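Local atomic coordinates of inclusion membrane protein A (Chlamydia trachomatis, PDB entry 6E6A), a protein that is thought to drive homotypic fusion of chlamydial inclusions, acting as a SNARE-like protein of the inclusion membrane. Residues K19-M24 / S99-I104; S43-A48 / A126-L131; S50-S55 / T133-L138; K65-L70 / Q144-S149; K83-E88 / S154-Q159. The protein carries 3 engineered substitutions. All coordinates share one frame; numbering follows the deposited sequence.

Overall arrangement
The soluble domain of IncA is an all-helical bundle, and five contacts trace how its chain is tied together. From the N terminus, helix 18-38 meets helix 87-107 in contact 1. Helix 44-62 then packs on helix 125-163 in contacts 2 and 3, helix 64-75 on the same long helix in contact 4, and the end of helix 79-84 with the turn after it in contact 5. Each contact closes a mostly helical loop of 65 to 77 residues. All first segments precede the second ones, in the same order, so every pair crosses and none nests. Contacts 2 and 3 touch at one side of the chain's centre, contacts 4 and 5 at the other; contact 1 touches 3 and 4.

Contact 1 (K19-M24 / S99-I104); sequences KEINFM and SLREEI
Two helices of the IncA bundle, 18-38 and 87-107, face each other here through Glu20, Ile21 and Met24 on one and Leu100, Arg101 and Ile104 on the other. The short segments run in the same general direction, 37° apart, with their axes 11.5 Å from each other at the closest point. The arginine reaches across with an extended chain, and its NH1 gives a salt-bridging hydrogen bond of 2.9 Å to Glu20 OE1. That bond is bent, with 137° at the hydrogen, and it meets the oxygen from above the carboxylate plane. Ile21 comes in over a face of the same guanidinium, CD1 lying 3.6 Å from Arg101 NH2. Its other branch, Ile21 CG2, lies 4.4 Å from Leu100 CD1; further along, Met24 CE touches Ile104 CG2 at 3.7 Å, the methionine chain being bent at its last torsion (chi3 74°). Phe60 of helix 44-62 covers both Ile21 and Leu100. Arg101 NH2 also bonds to the carbonyls of Val15 and Ser17, so one guanidinium, covered on one face by Ile21 CD1 and bonded at its nitrogens, joins helix 87-107 to the end of helix 7-15, the turn after it and the start of helix 18-38.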
# COMPACT_ATOMS: atom_id res chain seq x y z
N LYS A 19 -10.03 -3.40 2.84
CA LYS A 19 -10.96 -2.59 2.05
C LYS A 19 -10.84 -1.11 2.43
O LYS A 19 -10.98 -0.23 1.57
CB LYS A 19 -12.39 -3.11 2.21
CG LYS A 19 -13.15 -2.62 3.42
CD LYS A 19 -14.62 -3.04 3.36
CE LYS A 19 -14.78 -4.55 3.57
NZ LYS A 19 -16.15 -5.04 3.22
N GLU A 20 -10.60 -0.82 3.71
CA GLU A 20 -10.44 0.57 4.13
C GLU A 20 -9.23 1.20 3.45
O GLU A 20 -9.32 2.34 2.96
CB GLU A 20 -10.31 0.64 5.66
CG GLU A 20 -9.86 2.00 6.21
CD GLU A 20 -9.46 1.94 7.69
OE1 GLU A 20 -8.79 0.97 8.09
OE2 GLU A 20 -9.82 2.87 8.44
N ILE A 21 -8.10 0.48 3.40
CA ILE A 21 -6.91 0.98 2.72
C ILE A 21 -7.19 1.20 1.24
O ILE A 21 -6.80 2.21 0.65
CB ILE A 21 -5.73 0.01 2.92
CG1 ILE A 21 -5.34 -0.08 4.39
CG2 ILE A 21 -4.53 0.46 2.08
CD1 ILE A 21 -4.39 -1.25 4.68
N ASN A 22 -7.84 0.22 0.60
CA ASN A 22 -8.14 0.34 -0.82
C ASN A 22 -8.95 1.61 -1.10
O ASN A 22 -8.64 2.37 -2.03
CB ASN A 22 -8.89 -0.91 -1.28
CG ASN A 22 -9.22 -0.90 -2.76
OD1 ASN A 22 -8.34 -1.02 -3.61
ND2 ASN A 22 -10.50 -0.75 -3.07
N PHE A 23 -9.97 1.87 -0.28
CA PHE A 23 -10.79 3.06 -0.47
C PHE A 23 -10.00 4.34 -0.22
O PHE A 23 -10.08 5.30 -1.00
CB PHE A 23 -12.01 2.98 0.45
CG PHE A 23 -13.04 4.03 0.17
CD1 PHE A 23 -14.05 3.79 -0.74
CD2 PHE A 23 -12.98 5.27 0.80
CE1 PHE A 23 -15.01 4.76 -1.00
CE2 PHE A 23 -13.93 6.24 0.55
CZ PHE A 23 -14.94 5.99 -0.36
N MET A 24 -9.23 4.38 0.87
CA MET A 24 -8.49 5.60 1.17
C MET A 24 -7.46 5.91 0.09
O MET A 24 -7.26 7.08 -0.26
CB MET A 24 -7.80 5.48 2.53
CG MET A 24 -8.74 5.35 3.71
SD MET A 24 -7.83 5.36 5.27
CE MET A 24 -7.38 7.08 5.38
N SER A 99 3.13 -0.11 8.06
CA SER A 99 3.81 0.99 7.39
C SER A 99 2.85 1.77 6.51
O SER A 99 2.86 3.01 6.52
CB SER A 99 4.97 0.47 6.54
OG SER A 99 6.18 0.48 7.25
N LEU A 100 2.01 1.07 5.74
CA LEU A 100 1.04 1.76 4.90
C LEU A 100 0.15 2.68 5.73
O LEU A 100 -0.09 3.84 5.37
CB LEU A 100 0.16 0.75 4.15
CG LEU A 100 0.77 -0.21 3.14
CD1 LEU A 100 -0.34 -0.99 2.45
CD2 LEU A 100 1.63 0.52 2.13
N ARG A 101 -0.37 2.16 6.84
CA ARG A 101 -1.25 2.98 7.67
C ARG A 101 -0.53 4.22 8.21
O ARG A 101 -1.07 5.34 8.16
CB ARG A 101 -1.84 2.13 8.80
CG ARG A 101 -2.71 0.96 8.26
CD ARG A 101 -3.47 0.24 9.38
NE ARG A 101 -4.29 -0.86 8.88
CZ ARG A 101 -5.45 -0.71 8.25
NH1 ARG A 101 -5.95 0.51 8.05
NH2 ARG A 101 -6.14 -1.76 7.83
N GLU A 102 0.70 4.05 8.71
CA GLU A 102 1.42 5.21 9.26
C GLU A 102 1.76 6.23 8.16
O GLU A 102 1.65 7.46 8.37
CB GLU A 102 2.68 4.74 9.99
CG GLU A 102 2.38 4.05 11.34
CD GLU A 102 3.62 3.73 12.17
OE1 GLU A 102 4.75 3.92 11.69
OE2 GLU A 102 3.44 3.28 13.32
N GLU A 103 2.13 5.75 6.97
CA GLU A 103 2.44 6.66 5.87
C GLU A 103 1.21 7.44 5.44
O GLU A 103 1.31 8.64 5.16
CB GLU A 103 3.02 5.89 4.68
CG GLU A 103 4.36 5.20 4.94
CD GLU A 103 5.54 6.16 4.95
OE1 GLU A 103 5.35 7.37 4.71
OE2 GLU A 103 6.66 5.70 5.21
N ILE A 104 0.05 6.78 5.39
CA ILE A 104 -1.19 7.46 5.04
C ILE A 104 -1.50 8.55 6.05
O ILE A 104 -1.96 9.65 5.68
CB ILE A 104 -2.34 6.44 4.94
CG1 ILE A 104 -2.22 5.60 3.68
CG2 ILE A 104 -3.70 7.14 4.98
CD1 ILE A 104 -3.19 4.44 3.66

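Contact 2 (S43-A48 / A126-L131); sequences SKDLSA and AAIEEL. Engineered in segment 126-131: Ala126 (natural residue Val), Ala127 (natural residue Val).
Ile128 packs against segment 43-48, touching Ser43, Asp45 and Leu46. Its CG2 methyl faces the carboxylate of Asp45, coming within 3.4 Å of Asp45 OD1. The longer branch runs along the leucine: Ile128 CG1 lies 3.9 Å from Leu46 CB, with CD1 at a similar distance from the same carbon, and CD1 ends near Ser43, 3.9 Å from Ser43 OG. In Leu46 the first torsion sets CG trans to the amide nitrogen (chi1 -176°), and the second then turns the CD2 methyl to the partner helix. There Leu46 CD2 meets Leu131 CD1 at 3.6 Å, while still lying 4.0 Å from Ile128 CG1.

Ser43 is the N-cap of helix 44-62, and its hydroxyl accepts from Leu46 N at 3.0 Å with a fairly straight bond, 160° at the hydrogen. The same oxygen therefore closes the helix start and borders the isoleucine. In the bundle this is the place where helix 44-62 begins beside the early turns of helix 125-163, the short segments running 27° apart with axes 10.0 Å from each other at closest approach. Asp45, although it rests on an aliphatic branch, is held in a salt bridge from its OD2 to Lys132, one residue beyond the other segment. Ala127, an engineered residue where the natural sequence has valine, touches Val114 of helix 110-119, and Leu46 packs on the same Val114 as well as on Phe39.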
# COMPACT_ATOMS: atom_id res chain seq x y z
N SER A 43 4.73 24.93 -9.74
CA SER A 43 5.92 24.21 -9.27
C SER A 43 5.96 22.92 -10.07
O SER A 43 5.24 21.96 -9.74
CB SER A 43 5.86 23.95 -7.77
OG SER A 43 6.83 23.00 -7.36
N LYS A 44 6.77 22.90 -11.14
CA LYS A 44 7.12 21.65 -11.82
C LYS A 44 7.42 20.51 -10.85
O LYS A 44 6.92 19.40 -11.02
CB LYS A 44 8.32 21.90 -12.74
CG LYS A 44 8.47 20.86 -13.85
CD LYS A 44 9.51 21.31 -14.87
CE LYS A 44 10.40 20.16 -15.31
NZ LYS A 44 9.72 19.25 -16.28
N ASP A 45 8.29 20.78 -9.88
CA ASP A 45 8.78 19.73 -8.98
C ASP A 45 7.64 19.11 -8.18
O ASP A 45 7.49 17.88 -8.10
CB ASP A 45 9.83 20.35 -8.05
CG ASP A 45 10.63 19.31 -7.28
OD1 ASP A 45 11.26 19.69 -6.27
OD2 ASP A 45 10.65 18.13 -7.69
N LEU A 46 6.78 19.97 -7.62
CA LEU A 46 5.65 19.50 -6.83
C LEU A 46 4.64 18.79 -7.71
O LEU A 46 4.06 17.77 -7.31
CB LEU A 46 5.01 20.68 -6.09
CG LEU A 46 3.84 20.50 -5.11
CD1 LEU A 46 2.50 20.55 -5.80
CD2 LEU A 46 3.96 19.22 -4.31
N SER A 47 4.41 19.32 -8.91
CA SER A 47 3.49 18.67 -9.85
C SER A 47 3.97 17.26 -10.21
O SER A 47 3.15 16.33 -10.31
CB SER A 47 3.36 19.52 -11.11
OG SER A 47 2.42 18.95 -11.99
N ALA A 48 5.27 17.10 -10.42
CA ALA A 48 5.81 15.78 -10.77
C ALA A 48 5.63 14.79 -9.63
O ALA A 48 5.17 13.66 -9.86
CB ALA A 48 7.29 15.90 -11.14
N ALA A 126 10.09 21.91 1.90
CA ALA A 126 9.92 20.83 2.88
C ALA A 126 8.75 19.93 2.52
O ALA A 126 8.83 18.70 2.70
CB ALA A 126 9.73 21.42 4.28
N ALA A 127 7.65 20.50 2.02
CA ALA A 127 6.52 19.69 1.60
C ALA A 127 6.91 18.74 0.48
O ALA A 127 6.55 17.56 0.51
CB ALA A 127 5.35 20.58 1.15
N ILE A 128 7.66 19.24 -0.51
CA ILE A 128 8.09 18.40 -1.62
C ILE A 128 9.01 17.29 -1.14
O ILE A 128 8.91 16.14 -1.57
CB ILE A 128 8.78 19.26 -2.70
CG1 ILE A 128 7.75 20.11 -3.44
CG2 ILE A 128 9.58 18.40 -3.66
CD1 ILE A 128 8.34 21.29 -4.17
N GLU A 129 9.94 17.62 -0.23
CA GLU A 129 10.83 16.59 0.32
C GLU A 129 10.06 15.52 1.08
O GLU A 129 10.36 14.32 0.97
CB GLU A 129 11.87 17.25 1.22
CG GLU A 129 12.67 16.26 2.08
CD GLU A 129 13.77 15.56 1.29
OE1 GLU A 129 14.52 14.76 1.89
OE2 GLU A 129 13.89 15.81 0.07
N GLU A 130 9.09 15.93 1.90
CA GLU A 130 8.28 14.95 2.62
C GLU A 130 7.47 14.09 1.66
O GLU A 130 7.34 12.88 1.85
CB GLU A 130 7.38 15.63 3.65
CG GLU A 130 6.55 14.63 4.45
CD GLU A 130 5.79 15.24 5.63
OE1 GLU A 130 5.77 16.48 5.76
OE2 GLU A 130 5.20 14.46 6.41
N LEU A 131 6.91 14.71 0.61
CA LEU A 131 6.12 13.94 -0.35
C LEU A 131 6.99 12.94 -1.11
O LEU A 131 6.57 11.81 -1.36
CB LEU A 131 5.42 14.89 -1.33
CG LEU A 131 4.18 15.60 -0.79
CD1 LEU A 131 3.80 16.77 -1.68
CD2 LEU A 131 3.02 14.61 -0.67

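Contact 3 (S50-S55 / T133-L138); sequences SQDFYS and TIRDSL
Ile134 opens the contact at the rim of the Phe53 ring: its CG2 lies in the ring plane, 4.0 Å from Phe53 CZ. The next residue, Arg135, works with both ends of its side chain. Near the backbone, Arg135 CB sits over a face of the ring, 4.1 Å from the centroid of Phe53 and 24° off the normal, a CH-pi contact displaced toward the rim. Beyond it the chain bends at chi3 (58°) and sends the guanidinium toward Asp52, where Arg135 NH1 donates to Asp52 OD2 at 2.9 Å. The oxygen uses its anti lone pair, and the bond is bent, 133° at the hydrogen.

Between helices 44-62 and 125-163 of the bundle, a buried phenylalanine lies beside a salt-bridge network of Asp52, Arg135 and Asp136, in which Arg135 NE reaches Asp136 OD1 at 2.9 Å. The guanidinium is consequently held between two carboxylates, one on each helix, which probably offset its charge and restrict its rotation. One turn after Ile134, Leu138 sets CD1 at the ring edge, 4.1 Å from Phe53 CE2, and itself packs on Leu100 of helix 87-107. Phe32 of helix 18-38 brings a second ring against Phe53.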
# COMPACT_ATOMS: atom_id res chain seq x y z
N SER A 50 3.47 14.91 -7.12
CA SER A 50 2.05 14.67 -6.91
C SER A 50 1.50 13.71 -7.97
O SER A 50 0.71 12.81 -7.65
CB SER A 50 1.27 15.99 -6.93
OG SER A 50 1.69 16.85 -5.89
N GLN A 51 1.92 13.88 -9.23
CA GLN A 51 1.47 12.98 -10.29
C GLN A 51 1.97 11.56 -10.05
O GLN A 51 1.25 10.59 -10.32
CB GLN A 51 1.95 13.48 -11.66
CG GLN A 51 1.41 12.65 -12.83
CD GLN A 51 1.92 13.14 -14.18
OE1 GLN A 51 3.02 13.68 -14.28
NE2 GLN A 51 1.11 12.98 -15.21
N ASP A 52 3.21 11.43 -9.55
CA ASP A 52 3.79 10.11 -9.27
C ASP A 52 2.93 9.33 -8.29
O ASP A 52 2.84 8.08 -8.37
CB ASP A 52 5.18 10.28 -8.66
CG ASP A 52 6.22 10.73 -9.65
OD1 ASP A 52 5.94 10.76 -10.87
OD2 ASP A 52 7.34 11.07 -9.20
N PHE A 53 2.31 10.03 -7.35
CA PHE A 53 1.50 9.34 -6.35
C PHE A 53 0.35 8.54 -6.96
O PHE A 53 -0.07 7.53 -6.37
CB PHE A 53 0.93 10.34 -5.33
CG PHE A 53 1.80 10.51 -4.11
CD1 PHE A 53 2.59 11.63 -3.94
CD2 PHE A 53 1.81 9.54 -3.12
CE1 PHE A 53 3.39 11.77 -2.81
CE2 PHE A 53 2.61 9.68 -2.00
CZ PHE A 53 3.38 10.80 -1.84
N TYR A 54 -0.17 8.93 -8.13
CA TYR A 54 -1.29 8.17 -8.68
C TYR A 54 -0.91 6.71 -8.95
O TYR A 54 -1.54 5.79 -8.43
CB TYR A 54 -1.85 8.81 -9.97
CG TYR A 54 -3.15 8.11 -10.36
CD1 TYR A 54 -3.14 6.90 -11.05
CD2 TYR A 54 -4.38 8.61 -9.94
CE1 TYR A 54 -4.32 6.23 -11.35
CE2 TYR A 54 -5.56 7.94 -10.24
CZ TYR A 54 -5.52 6.76 -10.94
OH TYR A 54 -6.71 6.12 -11.22
N SER A 55 0.14 6.48 -9.76
CA SER A 55 0.55 5.11 -10.03
C SER A 55 1.10 4.42 -8.79
O SER A 55 0.86 3.21 -8.58
CB SER A 55 1.57 5.08 -11.17
OG SER A 55 2.65 5.96 -10.92
N THR A 133 9.75 11.53 0.12
CA THR A 133 10.06 10.47 1.08
C THR A 133 8.89 9.50 1.25
O THR A 133 9.08 8.27 1.28
CB THR A 133 10.42 11.09 2.43
OG1 THR A 133 11.51 12.01 2.26
CG2 THR A 133 10.80 10.01 3.44
N ILE A 134 7.67 10.03 1.36
CA ILE A 134 6.49 9.19 1.50
C ILE A 134 6.26 8.36 0.24
O ILE A 134 5.95 7.17 0.32
CB ILE A 134 5.25 10.04 1.85
CG1 ILE A 134 5.36 10.61 3.27
CG2 ILE A 134 3.98 9.20 1.73
CD1 ILE A 134 4.41 11.78 3.53
N ARG A 135 6.38 8.98 -0.94
CA ARG A 135 6.23 8.24 -2.19
C ARG A 135 7.20 7.07 -2.27
O ARG A 135 6.80 5.95 -2.61
CB ARG A 135 6.42 9.18 -3.39
CG ARG A 135 6.53 8.44 -4.73
CD ARG A 135 7.35 9.20 -5.79
NE ARG A 135 8.72 9.47 -5.35
CZ ARG A 135 9.50 10.40 -5.88
NH1 ARG A 135 9.07 11.16 -6.88
NH2 ARG A 135 10.72 10.57 -5.42
N ASP A 136 8.49 7.32 -2.00
CA ASP A 136 9.47 6.24 -2.07
C ASP A 136 9.18 5.15 -1.05
O ASP A 136 9.33 3.95 -1.35
CB ASP A 136 10.88 6.80 -1.86
CG ASP A 136 11.32 7.73 -2.98
OD1 ASP A 136 10.69 7.72 -4.05
OD2 ASP A 136 12.30 8.47 -2.77
N SER A 137 8.78 5.54 0.16
CA SER A 137 8.49 4.54 1.17
C SER A 137 7.30 3.68 0.76
O SER A 137 7.34 2.45 0.89
CB SER A 137 8.21 5.21 2.51
OG SER A 137 7.84 4.22 3.47
N LEU A 138 6.22 4.31 0.28
CA LEU A 138 5.05 3.58 -0.17
C LEU A 138 5.37 2.68 -1.35
O LEU A 138 4.88 1.55 -1.43
CB LEU A 138 3.92 4.55 -0.52
CG LEU A 138 3.23 5.20 0.67
CD1 LEU A 138 2.26 6.27 0.21
CD2 LEU A 138 2.53 4.15 1.51

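Contact 4 (K65-L70 / Q144-S149); sequences KGFESL and QLSQLS. With NA (sodium ion), chain D.
Phe67 turns the rim of its ring to Ser149, whose CB lies in the ring plane, with Ser149 OG 3.6 Å from Phe67 CD1. Further round the ring Phe67 CE1 comes within 3.5 Å of the carbonyl oxygen of Leu145, and CZ rests 3.9 Å from Leu145 CB. The ring thereby lies along a full turn of the partner helix, from Leu145 to Ser149, close to its backbone. Leu70, one turn on, adds a second point of packing: with CG swung away from its own amide nitrogen (chi1 -177°), CD2 reaches both Ser149 OG at 3.6 Å and Leu148 CD2 at 4.0 Å. The two leucine side chains cross at about a right angle.

These side chains fill a helix crossing within the bundle, where the short segments of helices 64-75 and 125-163 lie 10.0 Å apart between axes and run at 53°. Around this first layer, Phe60 of helix 44-62 brings its ring to Phe67, and Leu18 packs there too. Ser146, beside the ring, is hydrogen-bonded through OG to Asn63, just before helix 64-75. On the side toward helix 87-107, Leu145 packs against Leu93, Ser96 and Leu100, and the side chain of Gln144 joins that of Ser96 in binding a sodium ion.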
# COMPACT_ATOMS: atom_id res chain seq x y z
N LYS A 65 -7.50 -7.44 -4.66
CA LYS A 65 -8.14 -8.75 -4.68
C LYS A 65 -7.17 -9.85 -4.25
O LYS A 65 -7.54 -10.77 -3.51
CB LYS A 65 -8.74 -9.04 -6.06
CG LYS A 65 -9.87 -8.07 -6.44
CD LYS A 65 -10.63 -8.51 -7.69
CE LYS A 65 -9.71 -8.70 -8.89
NZ LYS A 65 -9.04 -7.43 -9.28
N GLY A 66 -5.93 -9.78 -4.73
CA GLY A 66 -4.94 -10.78 -4.33
C GLY A 66 -4.66 -10.78 -2.84
O GLY A 66 -4.49 -11.84 -2.23
N PHE A 67 -4.64 -9.60 -2.22
CA PHE A 67 -4.38 -9.54 -0.78
C PHE A 67 -5.54 -10.14 0.01
O PHE A 67 -5.33 -10.89 0.98
CB PHE A 67 -4.19 -8.10 -0.33
CG PHE A 67 -3.00 -7.39 -0.93
CD1 PHE A 67 -1.86 -8.08 -1.30
CD2 PHE A 67 -3.03 -6.02 -1.09
CE1 PHE A 67 -0.76 -7.41 -1.83
CE2 PHE A 67 -1.94 -5.34 -1.61
CZ PHE A 67 -0.81 -6.03 -1.98
N GLU A 68 -6.78 -9.82 -0.39
CA GLU A 68 -7.93 -10.42 0.28
C GLU A 68 -7.94 -11.93 0.12
O GLU A 68 -8.26 -12.67 1.06
CB GLU A 68 -9.23 -9.81 -0.27
CG GLU A 68 -9.43 -8.33 0.05
CD GLU A 68 -9.97 -8.09 1.46
OE1 GLU A 68 -10.60 -7.03 1.68
OE2 GLU A 68 -9.76 -8.94 2.35
N SER A 69 -7.58 -12.40 -1.08
CA SER A 69 -7.52 -13.83 -1.33
C SER A 69 -6.48 -14.51 -0.44
O SER A 69 -6.72 -15.60 0.09
CB SER A 69 -7.22 -14.08 -2.81
OG SER A 69 -6.95 -15.44 -3.03
N LEU A 70 -5.33 -13.86 -0.27
CA LEU A 70 -4.29 -14.40 0.60
C LEU A 70 -4.77 -14.52 2.05
O LEU A 70 -4.54 -15.54 2.72
CB LEU A 70 -3.05 -13.51 0.52
CG LEU A 70 -1.79 -13.93 1.28
CD1 LEU A 70 -1.14 -15.14 0.64
CD2 LEU A 70 -0.81 -12.77 1.35
N GLN A 144 6.78 -4.61 -1.77
CA GLN A 144 7.05 -5.76 -0.92
C GLN A 144 5.78 -6.56 -0.66
O GLN A 144 5.80 -7.80 -0.71
CB GLN A 144 7.67 -5.31 0.41
CG GLN A 144 7.79 -6.42 1.43
CD GLN A 144 8.71 -6.06 2.57
OE1 GLN A 144 9.51 -5.12 2.47
NE2 GLN A 144 8.61 -6.80 3.67
N LEU A 145 4.68 -5.88 -0.36
CA LEU A 145 3.42 -6.59 -0.15
C LEU A 145 2.98 -7.32 -1.41
O LEU A 145 2.56 -8.48 -1.35
CB LEU A 145 2.33 -5.62 0.28
CG LEU A 145 2.22 -5.28 1.76
CD1 LEU A 145 1.21 -4.15 1.95
CD2 LEU A 145 1.81 -6.52 2.52
N SER A 146 3.11 -6.65 -2.54
CA SER A 146 2.72 -7.22 -3.86
C SER A 146 3.50 -8.51 -4.12
O SER A 146 2.86 -9.52 -4.44
CB SER A 146 2.96 -6.23 -4.97
OG SER A 146 1.87 -5.35 -5.10
N GLN A 147 4.82 -8.46 -4.01
CA GLN A 147 5.69 -9.64 -4.27
C GLN A 147 5.38 -10.75 -3.26
O GLN A 147 5.26 -11.91 -3.68
CB GLN A 147 7.16 -9.24 -4.20
CG GLN A 147 8.09 -10.24 -4.89
CD GLN A 147 7.50 -10.77 -6.18
OE1 GLN A 147 7.45 -10.08 -7.20
NE2 GLN A 147 7.03 -12.00 -6.14
N LEU A 148 5.25 -10.39 -1.99
CA LEU A 148 4.94 -11.37 -0.91
C LEU A 148 3.65 -12.11 -1.27
O LEU A 148 3.65 -13.35 -1.30
CB LEU A 148 4.79 -10.60 0.40
CG LEU A 148 4.45 -11.42 1.64
CD1 LEU A 148 5.03 -10.77 2.88
CD2 LEU A 148 2.94 -11.57 1.78
N SER A 149 2.58 -11.38 -1.55
CA SER A 149 1.31 -11.99 -1.91
C SER A 149 1.43 -12.84 -3.17
O SER A 149 0.91 -13.95 -3.22
CB SER A 149 0.25 -10.91 -2.11
OG SER A 149 -1.04 -11.50 -2.02
NA NA D . 7.77 -5.67 5.69

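Contact 5 (K83-E88 / S154-Q159); sequences KLFSQE and SQIALQ
Leu84 and Phe85 approach helix 125-163 where the chain leaves helix 79-84 through an inverse gamma turn centred on Phe85 (phi -87°, psi 72°), closed by a weak bond of 3.1 Å from Ser86 N to Leu84 O. Leu84 is the main side chain of the contact. With CG trans to the carbonyl carbon (chi1 -58°) and the chain extended beyond it, its CD1 methyl rests against the partner helix backbone, 3.8 Å from Ile156 N, and touches Gln155 CB and Ile156 CG1, each at 3.9 Å. Gln159 comes from the opposite direction, its amide bordering the leucine, with OE1 3.9 Å from Leu84 CD1. The nitrogen of that amide is engaged elsewhere: Gln159 NE2 donates to the carbonyl of Glu80. Phe85 and Ile156 cross at about a right angle, with Phe85 CE2 4.0 Å from Ile156 CD1.

A water completes the polar side. It donates to Leu84 O at 2.8 Å and to Gln155 OE1 at 2.6 Å, so the carbonyl that closes the turn is also linked to the long helix through solvent. Ser86 caps the start of helix 87-107 with its hydroxyl on Ile89 N. Tyr74 sets its ring against Phe85, Leu152 packs on Leu84 and Phe85, and Met81 covers Ile156 and Gln159; the contact thus sits where helices 64-75, 79-84 and 87-107 gather beside the C-terminal part of helix 125-163.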
# COMPACT_ATOMS: atom_id res chain seq x y z
N LYS A 83 2.86 -24.07 6.72
CA LYS A 83 4.32 -24.06 6.62
C LYS A 83 4.79 -23.02 5.61
O LYS A 83 5.90 -22.49 5.74
CB LYS A 83 4.84 -25.43 6.22
CG LYS A 83 4.60 -26.52 7.25
CD LYS A 83 4.89 -27.88 6.64
CE LYS A 83 4.96 -28.97 7.70
NZ LYS A 83 5.19 -30.29 7.06
N LEU A 84 3.97 -22.71 4.60
CA LEU A 84 4.33 -21.64 3.68
C LEU A 84 4.21 -20.27 4.34
O LEU A 84 4.89 -19.32 3.94
CB LEU A 84 3.45 -21.69 2.43
CG LEU A 84 3.46 -22.99 1.62
CD1 LEU A 84 2.53 -22.90 0.41
CD2 LEU A 84 4.87 -23.34 1.18
N PHE A 85 3.34 -20.14 5.35
CA PHE A 85 3.17 -18.89 6.08
C PHE A 85 4.17 -18.82 7.23
O PHE A 85 3.84 -18.95 8.41
CB PHE A 85 1.74 -18.77 6.59
CG PHE A 85 0.75 -18.42 5.53
CD1 PHE A 85 0.45 -17.10 5.26
CD2 PHE A 85 0.12 -19.41 4.79
CE1 PHE A 85 -0.47 -16.77 4.29
CE2 PHE A 85 -0.80 -19.09 3.82
CZ PHE A 85 -1.10 -17.76 3.56
N SER A 86 5.43 -18.61 6.86
CA SER A 86 6.49 -18.63 7.85
C SER A 86 6.39 -17.40 8.75
O SER A 86 5.69 -16.43 8.45
CB SER A 86 7.86 -18.67 7.16
OG SER A 86 8.16 -17.41 6.59
N GLN A 87 7.12 -17.44 9.86
CA GLN A 87 7.09 -16.31 10.78
C GLN A 87 7.70 -15.07 10.14
O GLN A 87 7.21 -13.95 10.35
CB GLN A 87 7.80 -16.67 12.09
CG GLN A 87 6.99 -17.63 12.95
CD GLN A 87 5.49 -17.34 12.89
OE1 GLN A 87 5.01 -16.35 13.45
NE2 GLN A 87 4.75 -18.21 12.20
N GLU A 88 8.77 -15.24 9.36
CA GLU A 88 9.33 -14.13 8.60
C GLU A 88 8.28 -13.50 7.69
O GLU A 88 8.14 -12.27 7.64
CB GLU A 88 10.53 -14.61 7.78
CG GLU A 88 10.86 -13.75 6.57
CD GLU A 88 12.35 -13.48 6.43
OE1 GLU A 88 13.15 -14.36 6.81
OE2 GLU A 88 12.71 -12.39 5.93
N SER A 154 1.21 -18.19 -5.50
CA SER A 154 1.74 -19.18 -6.43
C SER A 154 2.20 -20.45 -5.72
O SER A 154 1.95 -21.56 -6.20
CB SER A 154 2.88 -18.57 -7.24
OG SER A 154 2.38 -17.70 -8.24
N GLN A 155 2.86 -20.30 -4.56
CA GLN A 155 3.30 -21.46 -3.80
C GLN A 155 2.12 -22.30 -3.32
O GLN A 155 2.15 -23.54 -3.37
CB GLN A 155 4.15 -21.02 -2.60
CG GLN A 155 5.51 -20.41 -2.96
CD GLN A 155 6.28 -19.95 -1.73
OE1 GLN A 155 5.70 -19.71 -0.67
NE2 GLN A 155 7.60 -19.82 -1.87
N ILE A 156 1.06 -21.64 -2.85
CA ILE A 156 -0.14 -22.34 -2.41
C ILE A 156 -0.75 -23.11 -3.56
O ILE A 156 -1.16 -24.28 -3.42
CB ILE A 156 -1.14 -21.34 -1.81
CG1 ILE A 156 -0.60 -20.76 -0.50
CG2 ILE A 156 -2.52 -21.99 -1.61
CD1 ILE A 156 -1.27 -19.47 -0.09
N ALA A 157 -0.85 -22.47 -4.73
CA ALA A 157 -1.42 -23.12 -5.91
C ALA A 157 -0.61 -24.34 -6.32
O ALA A 157 -1.18 -25.38 -6.68
CB ALA A 157 -1.50 -22.12 -7.07
N LEU A 158 0.71 -24.23 -6.28
CA LEU A 158 1.55 -25.37 -6.65
C LEU A 158 1.42 -26.50 -5.63
O LEU A 158 1.36 -27.68 -6.01
CB LEU A 158 3.00 -24.92 -6.80
CG LEU A 158 3.95 -26.01 -7.29
CD1 LEU A 158 3.42 -26.66 -8.56
CD2 LEU A 158 5.36 -25.45 -7.50
N GLN A 159 1.38 -26.18 -4.33
CA GLN A 159 1.21 -27.21 -3.31
C GLN A 159 -0.12 -27.95 -3.48
O GLN A 159 -0.17 -29.19 -3.39
CB GLN A 159 1.29 -26.56 -1.93
CG GLN A 159 1.43 -27.50 -0.75
CD GLN A 159 1.41 -26.74 0.57
OE1 GLN A 159 0.42 -26.09 0.91
NE2 GLN A 159 2.53 -26.78 1.29
O HOH W 1 6.58 -19.56 1.74